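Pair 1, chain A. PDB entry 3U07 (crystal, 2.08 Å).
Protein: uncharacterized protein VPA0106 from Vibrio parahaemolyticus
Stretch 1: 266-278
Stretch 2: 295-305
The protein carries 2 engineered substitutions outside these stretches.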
# COMPACT_ATOMS: atom_id res chain seq x y z
N GLY A 266 8.73 -3.10 22.85
CA GLY A 266 8.43 -2.41 21.61
C GLY A 266 7.07 -2.79 21.05
O GLY A 266 6.26 -1.91 20.75
N MSE A 267 6.82 -4.10 20.91
CA MSE A 267 5.55 -4.58 20.39
C MSE A 267 4.38 -4.16 21.28
O MSE A 267 3.34 -3.74 20.78
CB MSE A 267 5.54 -6.11 20.26
CG MSE A 267 6.10 -6.65 18.95
SE MSE A 267 5.31 -5.83 17.35
CE MSE A 267 3.47 -6.36 17.58
N GLU A 268 4.56 -4.28 22.60
CA GLU A 268 3.50 -3.89 23.53
C GLU A 268 3.12 -2.45 23.23
O GLU A 268 1.94 -2.14 23.04
CB GLU A 268 3.99 -4.00 24.98
CG GLU A 268 4.14 -5.42 25.49
CD GLU A 268 4.77 -5.49 26.88
OE1 GLU A 268 5.02 -6.62 27.35
OE2 GLU A 268 5.00 -4.44 27.51
N HIS A 269 4.12 -1.58 23.16
CA HIS A 269 3.91 -0.17 22.87
C HIS A 269 3.13 0.04 21.57
O HIS A 269 2.22 0.87 21.51
CB HIS A 269 5.25 0.55 22.78
CG HIS A 269 5.13 2.00 22.43
ND1 HIS A 269 4.73 2.95 23.34
CD2 HIS A 269 5.33 2.65 21.26
CE1 HIS A 269 4.70 4.13 22.75
NE2 HIS A 269 5.05 3.98 21.49
N LEU A 270 3.48 -0.72 20.53
CA LEU A 270 2.80 -0.58 19.25
C LEU A 270 1.34 -1.01 19.31
O LEU A 270 0.47 -0.41 18.67
CB LEU A 270 3.51 -1.39 18.16
CG LEU A 270 4.90 -0.93 17.72
CD1 LEU A 270 5.28 -1.69 16.46
CD2 LEU A 270 4.91 0.57 17.45
N VAL A 271 1.06 -2.07 20.06
CA VAL A 271 -0.31 -2.54 20.18
C VAL A 271 -1.14 -1.48 20.91
O VAL A 271 -2.22 -1.12 20.46
CB VAL A 271 -0.37 -3.87 20.97
CG1 VAL A 271 -1.82 -4.29 21.17
CG2 VAL A 271 0.39 -4.94 20.21
N GLU A 272 -0.60 -0.96 22.01
CA GLU A 272 -1.30 0.05 22.79
C GLU A 272 -1.50 1.38 22.07
O GLU A 272 -2.47 2.09 22.31
CB GLU A 272 -0.54 0.30 24.10
CG GLU A 272 -0.91 1.59 24.80
CD GLU A 272 -0.06 1.87 26.02
OE1 GLU A 272 1.15 1.54 25.99
OE2 GLU A 272 -0.59 2.44 27.00
N LEU A 273 -0.58 1.71 21.17
CA LEU A 273 -0.66 2.97 20.43
C LEU A 273 -1.61 2.92 19.24
O LEU A 273 -2.27 3.90 18.92
CB LEU A 273 0.74 3.38 19.95
CG LEU A 273 0.86 4.68 19.16
CD1 LEU A 273 0.46 5.86 20.05
CD2 LEU A 273 2.29 4.84 18.67
N ALA A 274 -1.68 1.76 18.62
CA ALA A 274 -2.50 1.55 17.43
C ALA A 274 -3.87 2.22 17.35
O ALA A 274 -4.08 3.10 16.52
CB ALA A 274 -2.65 0.05 17.17
N PRO A 275 -4.82 1.83 18.22
CA PRO A 275 -6.15 2.46 18.16
C PRO A 275 -6.22 3.98 18.27
O PRO A 275 -7.24 4.56 17.92
CB PRO A 275 -6.91 1.75 19.27
CG PRO A 275 -5.85 1.49 20.28
CD PRO A 275 -4.71 0.98 19.42
N LYS A 276 -5.16 4.62 18.73
CA LYS A 276 -5.17 6.07 18.86
C LYS A 276 -4.75 6.80 17.59
O LYS A 276 -4.70 8.03 17.56
CB LYS A 276 -4.26 6.49 20.01
CG LYS A 276 -4.37 5.63 21.25
CD LYS A 276 -3.67 6.28 22.42
CE LYS A 276 -3.55 5.33 23.59
NZ LYS A 276 -2.96 6.02 24.77
N MSE A 277 -4.45 6.06 16.53
CA MSE A 277 -4.01 6.68 15.28
C MSE A 277 -5.16 7.07 14.35
O MSE A 277 -5.93 6.21 13.93
CB MSE A 277 -3.05 5.76 14.53
CG MSE A 277 -1.78 6.45 14.14
SE MSE A 277 -0.47 6.39 15.55
CE MSE A 277 -1.20 7.62 16.85
N THR A 278 -5.24 8.36 14.01
CA THR A 278 -6.32 8.84 13.14
C THR A 278 -5.88 9.55 11.85
O THR A 278 -6.65 9.60 10.89
CB THR A 278 -7.23 9.81 13.91
OG1 THR A 278 -6.53 11.02 14.19
CG2 THR A 278 -7.67 9.19 15.23
N ARG A 295 9.31 7.41 15.19
CA ARG A 295 9.32 6.01 14.79
C ARG A 295 8.12 5.17 15.20
O ARG A 295 7.66 4.33 14.41
CB ARG A 295 10.60 5.32 15.30
CG ARG A 295 11.90 5.76 14.61
CD ARG A 295 11.84 5.55 13.11
NE ARG A 295 11.22 6.68 12.41
CZ ARG A 295 11.03 6.73 11.10
NH1 ARG A 295 11.41 5.70 10.34
NH2 ARG A 295 10.48 7.80 10.54
N ASP A 296 7.58 5.35 16.40
CA ASP A 296 6.44 4.53 16.78
C ASP A 296 5.23 4.84 15.90
O ASP A 296 4.48 3.94 15.54
CB ASP A 296 6.09 4.65 18.28
CG ASP A 296 5.90 6.08 18.75
OD1 ASP A 296 6.02 7.03 17.94
OD2 ASP A 296 5.62 6.26 19.95
N ILE A 297 5.05 6.11 15.53
CA ILE A 297 3.93 6.47 14.68
C ILE A 297 4.18 5.95 13.25
O ILE A 297 3.28 5.40 12.62
CB ILE A 297 3.71 8.01 14.66
CG1 ILE A 297 3.45 8.49 16.09
CG2 ILE A 297 2.51 8.35 13.77
CD1 ILE A 297 3.31 9.99 16.23
N PHE A 298 5.41 6.10 12.75
CA PHE A 298 5.74 5.60 11.41
C PHE A 298 5.48 4.09 11.38
O PHE A 298 4.93 3.55 10.41
CB PHE A 298 7.21 5.87 11.09
CG PHE A 298 7.64 5.35 9.74
CD1 PHE A 298 7.32 6.05 8.58
CD2 PHE A 298 8.34 4.15 9.63
CE1 PHE A 298 7.70 5.56 7.33
CE2 PHE A 298 8.73 3.65 8.38
CZ PHE A 298 8.40 4.36 7.23
N ALA A 299 5.89 3.42 12.45
CA ALA A 299 5.72 1.97 12.58
C ALA A 299 4.25 1.54 12.51
O ALA A 299 3.95 0.45 12.03
CB ALA A 299 6.34 1.49 13.89
N GLU A 300 3.34 2.38 12.99
CA GLU A 300 1.92 2.02 12.95
C GLU A 300 1.45 1.92 11.50
O GLU A 300 0.43 1.29 11.20
CB GLU A 300 1.06 3.03 13.72
CG GLU A 300 1.26 3.05 15.25
CD GLU A 300 0.84 1.74 15.94
OE1 GLU A 300 0.12 0.93 15.32
OE2 GLU A 300 1.21 1.55 17.11
N GLY A 301 2.19 2.55 10.59
CA GLY A 301 1.83 2.49 9.18
C GLY A 301 1.88 1.05 8.72
O GLY A 301 1.02 0.59 7.97
N THR A 302 2.90 0.32 9.19
CA THR A 302 3.07 -1.08 8.85
C THR A 302 2.10 -1.95 9.66
O THR A 302 1.50 -2.90 9.15
CB THR A 302 4.52 -1.56 9.15
OG1 THR A 302 5.41 -1.04 8.15
CG2 THR A 302 4.60 -3.08 9.16
N TYR A 303 1.95 -1.60 10.93
CA TYR A 303 1.07 -2.34 11.83
C TYR A 303 -0.38 -2.31 11.40
O TYR A 303 -1.06 -3.34 11.37
CB TYR A 303 1.18 -1.79 13.25
CG TYR A 303 0.41 -2.60 14.27
CD1 TYR A 303 0.88 -3.84 14.69
CD2 TYR A 303 -0.79 -2.14 14.79
CE1 TYR A 303 0.17 -4.60 15.62
CE2 TYR A 303 -1.51 -2.89 15.72
CZ TYR A 303 -1.02 -4.11 16.13
OH TYR A 303 -1.71 -4.85 17.05
N LEU A 304 -0.87 -1.13 11.05
CA LEU A 304 -2.25 -1.03 10.67
C LEU A 304 -2.50 -1.41 9.19
O LEU A 304 -3.37 -2.24 8.91
CB LEU A 304 -2.78 0.38 11.04
CG LEU A 304 -2.83 0.59 12.59
CD1 LEU A 304 -3.11 2.04 12.95
CD2 LEU A 304 -3.88 -0.32 13.21
N GLY A 305 -1.65 -0.93 8.26
CA GLY A 305 -1.87 -1.26 6.85
C GLY A 305 -0.69 -1.32 5.90
O GLY A 305 -0.62 -0.61 4.88

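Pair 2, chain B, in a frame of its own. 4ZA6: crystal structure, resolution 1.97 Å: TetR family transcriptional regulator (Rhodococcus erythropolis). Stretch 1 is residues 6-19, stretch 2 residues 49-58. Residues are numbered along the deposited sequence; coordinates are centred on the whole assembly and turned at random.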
# COMPACT_ATOMS: atom_id res chain seq x y z
N GLU B 6 -16.96 -10.95 13.07
CA GLU B 6 -16.07 -10.79 14.23
C GLU B 6 -14.74 -10.10 13.83
O GLU B 6 -14.37 -9.09 14.43
CB GLU B 6 -15.79 -12.14 14.89
CG GLU B 6 -16.94 -12.53 15.80
CD GLU B 6 -16.96 -13.99 16.21
OE1 GLU B 6 -17.71 -14.32 17.16
OE2 GLU B 6 -16.23 -14.79 15.59
N ARG B 7 -14.09 -10.60 12.77
CA ARG B 7 -12.84 -10.07 12.20
C ARG B 7 -13.05 -8.62 11.73
O ARG B 7 -12.22 -7.77 12.01
CB ARG B 7 -12.41 -10.99 11.03
CG ARG B 7 -11.04 -10.68 10.40
CD ARG B 7 -10.76 -11.56 9.20
NE ARG B 7 -9.63 -11.06 8.41
CZ ARG B 7 -9.74 -10.37 7.27
NH1 ARG B 7 -10.93 -10.08 6.78
NH2 ARG B 7 -8.65 -9.96 6.63
N ARG B 8 -14.19 -8.32 11.06
CA ARG B 8 -14.52 -6.96 10.61
C ARG B 8 -14.57 -5.96 11.78
O ARG B 8 -14.02 -4.87 11.66
CB ARG B 8 -15.83 -6.95 9.79
CG ARG B 8 -16.31 -5.61 9.22
CD ARG B 8 -15.36 -4.82 8.31
NE ARG B 8 -14.43 -5.64 7.53
CZ ARG B 8 -13.20 -5.25 7.21
NH1 ARG B 8 -12.74 -4.07 7.61
NH2 ARG B 8 -12.40 -6.05 6.51
N ARG B 9 -15.23 -6.32 12.91
CA ARG B 9 -15.30 -5.47 14.09
C ARG B 9 -13.88 -5.20 14.58
O ARG B 9 -13.54 -4.06 14.84
CB ARG B 9 -16.13 -6.12 15.20
CG ARG B 9 -17.63 -6.07 14.96
CD ARG B 9 -18.36 -6.44 16.22
NE ARG B 9 -19.72 -6.93 15.94
CZ ARG B 9 -20.06 -8.21 15.94
NH1 ARG B 9 -19.17 -9.16 16.21
NH2 ARG B 9 -21.31 -8.57 15.67
N ALA B 10 -13.04 -6.26 14.62
CA ALA B 10 -11.64 -6.17 15.05
C ALA B 10 -10.81 -5.25 14.16
O ALA B 10 -10.11 -4.39 14.69
CB ALA B 10 -11.02 -7.55 15.16
N ILE B 11 -10.89 -5.41 12.82
CA ILE B 11 -10.13 -4.57 11.88
C ILE B 11 -10.63 -3.13 11.92
O ILE B 11 -9.81 -2.21 11.95
CB ILE B 11 -10.12 -5.14 10.44
CG1 ILE B 11 -9.62 -6.61 10.41
CG2 ILE B 11 -9.32 -4.23 9.47
CD1 ILE B 11 -9.98 -7.34 9.12
N ASP B 12 -11.96 -2.93 11.93
CA ASP B 12 -12.53 -1.60 11.99
C ASP B 12 -12.07 -0.83 13.22
O ASP B 12 -11.77 0.36 13.11
CB ASP B 12 -14.07 -1.64 11.92
CG ASP B 12 -14.62 -2.04 10.57
OD1 ASP B 12 -13.81 -2.23 9.62
OD2 ASP B 12 -15.85 -2.14 10.44
N THR B 13 -12.01 -1.51 14.38
CA THR B 13 -11.57 -0.90 15.64
C THR B 13 -10.09 -0.59 15.57
O THR B 13 -9.68 0.50 15.94
CB THR B 13 -12.03 -1.76 16.85
OG1 THR B 13 -13.45 -2.00 16.73
CG2 THR B 13 -11.75 -1.09 18.18
N ALA B 14 -9.28 -1.55 15.08
CA ALA B 14 -7.83 -1.38 14.91
C ALA B 14 -7.51 -0.23 13.93
O ALA B 14 -6.63 0.58 14.21
CB ALA B 14 -7.21 -2.67 14.44
N ALA B 15 -8.28 -0.11 12.83
CA ALA B 15 -8.18 0.96 11.83
C ALA B 15 -8.49 2.33 12.45
O ALA B 15 -7.80 3.30 12.12
CB ALA B 15 -9.13 0.68 10.66
N SER B 16 -9.47 2.41 13.39
CA SER B 16 -9.77 3.69 14.06
C SER B 16 -8.60 4.16 14.94
O SER B 16 -8.35 5.36 15.04
CB SER B 16 -11.09 3.64 14.83
OG SER B 16 -10.96 3.25 16.19
N MET B 17 -7.88 3.22 15.57
CA MET B 17 -6.72 3.50 16.39
C MET B 17 -5.60 4.05 15.50
O MET B 17 -4.97 5.04 15.88
CB MET B 17 -6.25 2.24 17.13
CG MET B 17 -7.19 1.81 18.23
SD MET B 17 -6.83 0.14 18.85
CE MET B 17 -5.60 0.51 20.06
N TYR B 18 -5.39 3.46 14.31
CA TYR B 18 -4.38 3.91 13.33
C TYR B 18 -4.71 5.34 12.87
O TYR B 18 -3.86 6.22 12.98
CB TYR B 18 -4.26 2.94 12.14
CG TYR B 18 -3.44 3.47 10.96
CD1 TYR B 18 -2.08 3.71 11.09
CD2 TYR B 18 -4.03 3.68 9.72
CE1 TYR B 18 -1.33 4.22 10.03
CE2 TYR B 18 -3.30 4.19 8.65
CZ TYR B 18 -1.95 4.45 8.80
OH TYR B 18 -1.22 4.93 7.74
N LEU B 19 -5.97 5.57 12.47
CA LEU B 19 -6.49 6.87 12.03
C LEU B 19 -6.45 7.93 13.12
O LEU B 19 -6.32 9.11 12.81
CB LEU B 19 -7.90 6.70 11.51
CG LEU B 19 -8.34 7.76 10.53
CD1 LEU B 19 -7.58 7.65 9.20
CD2 LEU B 19 -9.83 7.71 10.33
N GLU B 49 0.51 -8.73 12.27
CA GLU B 49 -0.40 -9.30 11.27
C GLU B 49 -1.64 -8.42 11.13
O GLU B 49 -2.08 -8.15 10.01
CB GLU B 49 -0.84 -10.72 11.66
CG GLU B 49 0.27 -11.76 11.57
CD GLU B 49 -0.21 -13.14 11.96
OE1 GLU B 49 -0.28 -13.43 13.18
OE2 GLU B 49 -0.57 -13.92 11.04
N LEU B 50 -2.18 -7.94 12.28
CA LEU B 50 -3.34 -7.06 12.30
C LEU B 50 -3.01 -5.68 11.72
O LEU B 50 -3.78 -5.16 10.94
CB LEU B 50 -3.92 -6.94 13.72
CG LEU B 50 -5.14 -6.03 13.87
CD1 LEU B 50 -6.30 -6.43 12.93
CD2 LEU B 50 -5.57 -5.97 15.27
N LEU B 51 -1.85 -5.10 12.07
CA LEU B 51 -1.45 -3.79 11.52
C LEU B 51 -1.27 -3.88 10.00
O LEU B 51 -1.74 -2.99 9.29
CB LEU B 51 -0.22 -3.20 12.23
CG LEU B 51 0.24 -1.81 11.76
CD1 LEU B 51 -0.86 -0.74 11.94
CD2 LEU B 51 1.51 -1.40 12.44
N GLY B 52 -0.69 -4.98 9.52
CA GLY B 52 -0.53 -5.23 8.09
C GLY B 52 -1.87 -5.26 7.36
O GLY B 52 -1.99 -4.70 6.28
N THR B 53 -2.89 -5.88 7.97
CA THR B 53 -4.25 -5.96 7.39
C THR B 53 -4.86 -4.58 7.32
O THR B 53 -5.46 -4.25 6.30
CB THR B 53 -5.10 -6.90 8.25
OG1 THR B 53 -4.47 -8.18 8.26
CG2 THR B 53 -6.56 -7.01 7.76
N VAL B 54 -4.72 -3.79 8.40
CA VAL B 54 -5.23 -2.44 8.55
C VAL B 54 -4.62 -1.55 7.44
O VAL B 54 -5.34 -0.85 6.73
CB VAL B 54 -4.92 -1.92 9.99
CG1 VAL B 54 -4.98 -0.39 10.09
CG2 VAL B 54 -5.86 -2.56 11.02
N LEU B 55 -3.29 -1.63 7.29
CA LEU B 55 -2.54 -0.86 6.30
C LEU B 55 -2.81 -1.32 4.88
O LEU B 55 -2.83 -0.48 3.98
CB LEU B 55 -1.04 -0.90 6.61
CG LEU B 55 -0.62 -0.27 7.94
CD1 LEU B 55 0.88 -0.44 8.19
CD2 LEU B 55 -1.05 1.19 8.01
N ALA B 56 -3.05 -2.62 4.67
CA ALA B 56 -3.39 -3.17 3.35
C ALA B 56 -4.77 -2.65 2.91
O ALA B 56 -4.94 -2.29 1.76
CB ALA B 56 -3.42 -4.69 3.41
N GLU B 57 -5.75 -2.60 3.83
CA GLU B 57 -7.09 -2.08 3.50
C GLU B 57 -7.02 -0.58 3.15
O GLU B 57 -7.67 -0.15 2.22
CB GLU B 57 -8.10 -2.36 4.64
CG GLU B 57 -8.48 -3.83 4.76
CD GLU B 57 -9.65 -4.15 5.67
OE1 GLU B 57 -10.27 -3.21 6.21
OE2 GLU B 57 -9.94 -5.35 5.85
N ALA B 58 -6.22 0.20 3.91
CA ALA B 58 -5.99 1.64 3.67
C ALA B 58 -5.28 1.81 2.31
O ALA B 58 -5.57 2.77 1.60
CB ALA B 58 -5.13 2.22 4.78
O HOH W 1 -8.79 -7.47 4.61

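Both pairs set two helices across each other at a steep angle. In pair 1 the helix axes approach to 10.1 Å, with 76° between their N-to-C directions. In pair 2 the values are 9.5 Å and 78°. The sign of the crossing is the same, and 14 central residues superpose with an RMSD of 0.8 Å. One difference lies in the first stretch. In pair 2 it is helical throughout, whereas in pair 1 the helix gives way to a 3-10 segment at A:Ala274 to A:Lys276.

The centre of the crossing matches closely. A:Ala274 superposes on B:Ala15, and A:Glu300 on B:Val54. These residues also bring the backbones near each other: CA of A:Ala274 lies 6.3 Å from CA of A:Glu300, and CA of B:Ala15 lies 5.6 Å from CA of B:Val54. Alanine on the first stretch keeps the side chain small at this point in both pairs.

The facing position is filled very differently. B:Val54 is a knob among B:Ile11, B:Ala14, B:Ala15 and B:Tyr18. CG2 of B:Val54 is 3.7 Å from CB of B:Ala14, and CG1 of B:Val54 is 4.0 Å from CB of B:Tyr18. The packing there is apolar. In pair 1 the same site holds a buried acid. OE2 of A:Glu300 lies 2.6 Å from the backbone O of A:Leu270; whether a proton lies between them is left open. OE1 has no polar partner in the model. CG of A:Glu300 still packs 3.8 Å from SE of the selenomethionine A:Met277.

A:Leu270 matches B:Ile11. CD2 of A:Leu270 meets CB of A:Ala299 at 3.9 Å. B:Ile11 is a knob among B:Leu50, B:Thr53, B:Val54 and B:Glu57, and its CD1 reaches CG2 of B:Thr53, the match of A:Ala299, at 3.7 Å.

A:Asp296 and B:Leu50 also coincide. A:Asp296 accepts a hydrogen bond from A:His269, NE2 to OD2, at 2.8 Å. B:Leu50 instead packs its CD2 against CB of B:Ala14 at 3.8 Å.

Polar and apolar roles are reversed at A:Tyr303 and B:Glu57. CE2 of A:Tyr303 packs 3.5 Å from CB of A:Ala274, and CE of the selenomethionine A:Met267 lies 4.2 Å from CE1 of A:Tyr303. B:Glu57 forms a two-pronged salt bridge with B:Arg8, the match of A:Met267. NH1 of B:Arg8 donates to OE1 of B:Glu57 at 3.0 Å, and NH2 of B:Arg8 to OE2 of B:Glu57 at 2.6 Å. A water also links NH2 of B:Arg7 to OE2 of B:Glu57.

A:Met277 and B:Tyr18 match in backbone, but their side-chain centres lie 4.3 Å apart. SE of A:Met277 packs 4.0 Å from CG2 of A:Ile297. The B:Tyr18 ring takes CD2 of B:Leu55 over one face, in a CH-pi contact. At the position of B:Leu55, pair 1 has A:Gly301, which makes no contact with the first stretch.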